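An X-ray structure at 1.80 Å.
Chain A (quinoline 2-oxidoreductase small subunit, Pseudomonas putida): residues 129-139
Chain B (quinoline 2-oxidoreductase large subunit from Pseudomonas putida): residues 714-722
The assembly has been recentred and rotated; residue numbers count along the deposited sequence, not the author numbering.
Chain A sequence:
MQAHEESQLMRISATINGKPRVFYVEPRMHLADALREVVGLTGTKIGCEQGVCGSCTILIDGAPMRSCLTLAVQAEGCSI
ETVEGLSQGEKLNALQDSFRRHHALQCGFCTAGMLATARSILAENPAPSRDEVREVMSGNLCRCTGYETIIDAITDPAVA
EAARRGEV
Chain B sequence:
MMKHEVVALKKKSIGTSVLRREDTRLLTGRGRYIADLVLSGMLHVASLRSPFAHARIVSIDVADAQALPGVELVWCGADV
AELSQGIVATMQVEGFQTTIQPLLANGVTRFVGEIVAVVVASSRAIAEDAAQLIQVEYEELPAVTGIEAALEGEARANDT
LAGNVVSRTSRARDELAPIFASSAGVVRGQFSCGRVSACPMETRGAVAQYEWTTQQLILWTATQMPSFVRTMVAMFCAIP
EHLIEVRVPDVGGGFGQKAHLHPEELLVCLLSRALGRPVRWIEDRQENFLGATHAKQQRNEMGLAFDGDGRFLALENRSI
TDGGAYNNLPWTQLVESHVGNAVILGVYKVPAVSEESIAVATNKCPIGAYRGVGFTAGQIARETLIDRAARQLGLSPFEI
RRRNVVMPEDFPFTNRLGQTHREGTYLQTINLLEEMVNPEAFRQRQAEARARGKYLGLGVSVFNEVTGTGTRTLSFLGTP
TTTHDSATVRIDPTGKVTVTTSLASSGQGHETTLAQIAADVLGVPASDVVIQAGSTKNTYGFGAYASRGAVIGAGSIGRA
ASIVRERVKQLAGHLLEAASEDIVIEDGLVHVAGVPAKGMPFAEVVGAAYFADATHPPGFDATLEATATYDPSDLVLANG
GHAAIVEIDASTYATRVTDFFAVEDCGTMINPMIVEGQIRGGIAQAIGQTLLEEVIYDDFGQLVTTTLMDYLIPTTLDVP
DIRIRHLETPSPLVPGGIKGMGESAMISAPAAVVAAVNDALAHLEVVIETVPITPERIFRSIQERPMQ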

# COMPACT_ATOMS: atom_id res chain seq x y z
N SER A 129 28.15 21.46 -27.48
CA SER A 129 28.79 22.45 -26.62
C SER A 129 27.81 22.78 -25.50
O SER A 129 26.62 22.51 -25.62
CB SER A 129 29.10 23.71 -27.42
OG SER A 129 27.91 24.40 -27.76
N ARG A 130 28.30 23.36 -24.42
CA ARG A 130 27.41 23.72 -23.32
C ARG A 130 26.33 24.67 -23.84
O ARG A 130 25.16 24.55 -23.47
CB ARG A 130 28.19 24.37 -22.18
CG ARG A 130 29.14 23.41 -21.46
CD ARG A 130 29.84 24.09 -20.29
NE ARG A 130 28.92 24.42 -19.20
CZ ARG A 130 28.53 23.56 -18.27
NH1 ARG A 130 28.99 22.31 -18.28
NH2 ARG A 130 27.68 23.94 -17.33
N ASP A 131 26.72 25.62 -24.70
CA ASP A 131 25.77 26.58 -25.25
C ASP A 131 24.69 25.90 -26.09
O ASP A 131 23.53 26.28 -26.03
CB ASP A 131 26.49 27.62 -26.11
CG ASP A 131 27.07 28.75 -25.28
OD1 ASP A 131 27.86 29.54 -25.83
OD2 ASP A 131 26.71 28.86 -24.09
N GLU A 132 25.10 24.90 -26.87
CA GLU A 132 24.16 24.17 -27.70
C GLU A 132 23.16 23.42 -26.82
O GLU A 132 21.96 23.38 -27.11
CB GLU A 132 24.92 23.20 -28.62
CG GLU A 132 25.73 23.92 -29.70
CD GLU A 132 26.74 23.04 -30.44
OE1 GLU A 132 27.30 23.51 -31.44
OE2 GLU A 132 26.97 21.88 -30.01
N VAL A 133 23.66 22.83 -25.74
CA VAL A 133 22.79 22.09 -24.83
C VAL A 133 21.80 23.05 -24.16
O VAL A 133 20.60 22.78 -24.12
CB VAL A 133 23.59 21.33 -23.76
CG1 VAL A 133 22.64 20.61 -22.80
CG2 VAL A 133 24.51 20.30 -24.43
N ARG A 134 22.29 24.17 -23.65
CA ARG A 134 21.40 25.13 -23.00
C ARG A 134 20.32 25.61 -23.97
O ARG A 134 19.17 25.81 -23.58
CB ARG A 134 22.20 26.33 -22.46
CG ARG A 134 22.95 26.02 -21.15
CD ARG A 134 23.76 27.22 -20.67
NE ARG A 134 24.48 26.97 -19.43
CZ ARG A 134 23.93 26.99 -18.21
NH1 ARG A 134 22.64 27.25 -18.07
NH2 ARG A 134 24.67 26.76 -17.14
N GLU A 135 20.69 25.76 -25.24
CA GLU A 135 19.76 26.20 -26.27
C GLU A 135 18.66 25.19 -26.53
O GLU A 135 17.48 25.53 -26.53
CB GLU A 135 20.51 26.47 -27.58
CG GLU A 135 21.48 27.64 -27.49
CD GLU A 135 22.42 27.73 -28.67
OE1 GLU A 135 23.23 28.68 -28.71
OE2 GLU A 135 22.36 26.85 -29.56
N VAL A 136 19.04 23.94 -26.75
CA VAL A 136 18.05 22.91 -27.02
C VAL A 136 17.25 22.52 -25.78
O VAL A 136 16.07 22.17 -25.89
CB VAL A 136 18.72 21.65 -27.61
CG1 VAL A 136 17.66 20.63 -28.01
CG2 VAL A 136 19.55 22.05 -28.83
N MET A 137 17.87 22.60 -24.61
CA MET A 137 17.17 22.24 -23.37
C MET A 137 16.31 23.38 -22.83
O MET A 137 15.62 23.22 -21.83
CB MET A 137 18.19 21.83 -22.29
CG MET A 137 19.08 20.63 -22.62
SD MET A 137 18.19 19.08 -22.91
CE MET A 137 17.40 18.81 -21.29
N SER A 138 16.32 24.53 -23.51
CA SER A 138 15.56 25.70 -23.05
C SER A 138 14.05 25.49 -23.00
O SER A 138 13.32 26.32 -22.47
CB SER A 138 15.88 26.93 -23.91
OG SER A 138 15.38 26.81 -25.23
N GLY A 139 13.59 24.37 -23.56
CA GLY A 139 12.17 24.07 -23.56
C GLY A 139 11.78 23.10 -22.45
O GLY A 139 10.64 22.64 -22.40
N PRO B 714 12.63 30.91 -14.82
CA PRO B 714 13.89 30.72 -15.53
C PRO B 714 14.12 29.41 -16.28
O PRO B 714 13.70 28.33 -15.87
CB PRO B 714 14.95 30.98 -14.45
CG PRO B 714 14.21 30.84 -13.15
CD PRO B 714 12.84 31.37 -13.44
N THR B 715 14.80 29.55 -17.42
CA THR B 715 15.15 28.42 -18.27
C THR B 715 16.67 28.32 -18.28
O THR B 715 17.37 29.11 -17.64
CB THR B 715 14.69 28.66 -19.71
OG1 THR B 715 15.46 29.74 -20.27
CG2 THR B 715 13.22 29.03 -19.77
N THR B 716 17.19 27.34 -19.02
CA THR B 716 18.63 27.14 -19.15
C THR B 716 19.32 28.38 -19.72
O THR B 716 20.53 28.55 -19.58
CB THR B 716 18.92 25.97 -20.11
OG1 THR B 716 18.13 26.14 -21.30
CG2 THR B 716 18.60 24.64 -19.47
N LEU B 717 18.54 29.26 -20.35
CA LEU B 717 19.10 30.47 -20.96
C LEU B 717 19.08 31.69 -20.03
O LEU B 717 19.59 32.75 -20.39
CB LEU B 717 18.35 30.79 -22.25
CG LEU B 717 18.40 29.69 -23.32
CD1 LEU B 717 17.49 30.04 -24.49
CD2 LEU B 717 19.83 29.49 -23.78
N ASP B 718 18.50 31.52 -18.85
CA ASP B 718 18.41 32.61 -17.88
C ASP B 718 19.41 32.49 -16.75
O ASP B 718 19.77 33.50 -16.14
CB ASP B 718 17.00 32.66 -17.28
CG ASP B 718 15.94 32.98 -18.30
OD1 ASP B 718 16.01 34.08 -18.89
OD2 ASP B 718 15.04 32.14 -18.51
N VAL B 719 19.84 31.27 -16.46
CA VAL B 719 20.78 31.04 -15.37
C VAL B 719 22.17 30.74 -15.89
O VAL B 719 22.37 29.82 -16.69
CB VAL B 719 20.30 29.87 -14.48
CG1 VAL B 719 21.08 29.85 -13.17
CG2 VAL B 719 18.80 29.98 -14.22
N PRO B 720 23.17 31.52 -15.44
CA PRO B 720 24.56 31.32 -15.87
C PRO B 720 25.20 30.21 -15.06
O PRO B 720 24.58 29.64 -14.16
CB PRO B 720 25.20 32.66 -15.57
CG PRO B 720 24.54 33.01 -14.24
CD PRO B 720 23.08 32.66 -14.50
N ASP B 721 26.44 29.87 -15.39
CA ASP B 721 27.14 28.88 -14.59
C ASP B 721 27.43 29.66 -13.31
O ASP B 721 27.62 30.88 -13.35
CB ASP B 721 28.44 28.43 -15.27
CG ASP B 721 28.17 27.57 -16.49
OD1 ASP B 721 27.38 26.61 -16.38
OD2 ASP B 721 28.74 27.85 -17.56
N ILE B 722 27.44 28.97 -12.18
CA ILE B 722 27.63 29.59 -10.88
C ILE B 722 28.89 29.13 -10.16
O ILE B 722 29.18 27.93 -10.12
CB ILE B 722 26.39 29.28 -10.00
CG1 ILE B 722 25.14 29.88 -10.66
CG2 ILE B 722 26.58 29.81 -8.58
CD1 ILE B 722 23.84 29.20 -10.25
O HOH W 1 27.16 26.92 -19.61
O HOH W 2 22.97 27.26 -14.81
O HOH W 3 15.13 25.35 -19.57

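How do the two backbones meet? Chain A supplies a short helix beginning at A:Arg130, while the chain B stretch has no regular helix or strand. A:Ser129 sits at the N-cap, its OG accepting from A:Glu132 N at 3.0 Å, and A:Ser129 N returns a bond to A:Glu132 OE2 at 2.8 Å. The chains come close at the C-terminal part of the helix, where the CA atoms of A:Arg134 and B:Thr716 are 5.2 Å apart; by A:Arg130 and B:Asp721 the CA separation has widened to 10.1 Å, a gap bridged largely by the arginine side chain. On the chain B side a turn is held by B:Asp718 N bonding to B:Thr715 O at 2.9 Å, and B:Asp718 OD2 accepts from B:Thr715 N at 2.8 Å.

What happens at the close end? B:Thr716 points its CA-to-CB bond toward chain A, and its OG1 donates to A:Arg134 O at a short 2.5 Å. This carbonyl lies in the later part of the helix, where a hydroxyl from the partner chain can reach it. Water 3 adds a second link, accepting from B:Thr716 N at 2.9 Å and donating to A:Met137 O at 3.1 Å. The hydroxyl thus donates directly to chain A and the amide reaches it through water.

How does A:Arg134 reach along chain B? Its side chain is extended through chi2 and chi3, both t, and it carries the guanidinium to several partners. A:Arg134 NH1 donates to B:Thr716 O at 2.9 Å, so this pair of residues is bonded in both directions, while A:Arg134 NH2 forms a salt bridge with B:Asp721 OD1 at 2.8 Å. Both acceptors lie at the edge of the guanidinium, near its plane, where its N-H groups point.

What spans the wider end? B:Asp721 OD1 also takes a salt bridge from A:Arg130 NH2 at 2.8 Å, so two arginines one helical turn apart converge on a single carboxylate oxygen. Water 1 completes the cluster: it accepts from A:Arg130 NE at 3.1 Å and A:Arg134 NE at 2.7 Å, and donates to B:Asp721 OD2 at 2.8 Å.

Where is the nonpolar packing? B:Leu717 turns the end of its side chain to the helix, placing CD1 3.5 Å from A:Ser138 CB and CD2 4.2 Å from A:Arg134 CB. The hydroxyl of A:Ser138 is occupied within its own chain, OG donating to A:Glu135 O at 2.8 Å, and the residue's closest approach to B:Leu717 is through CB.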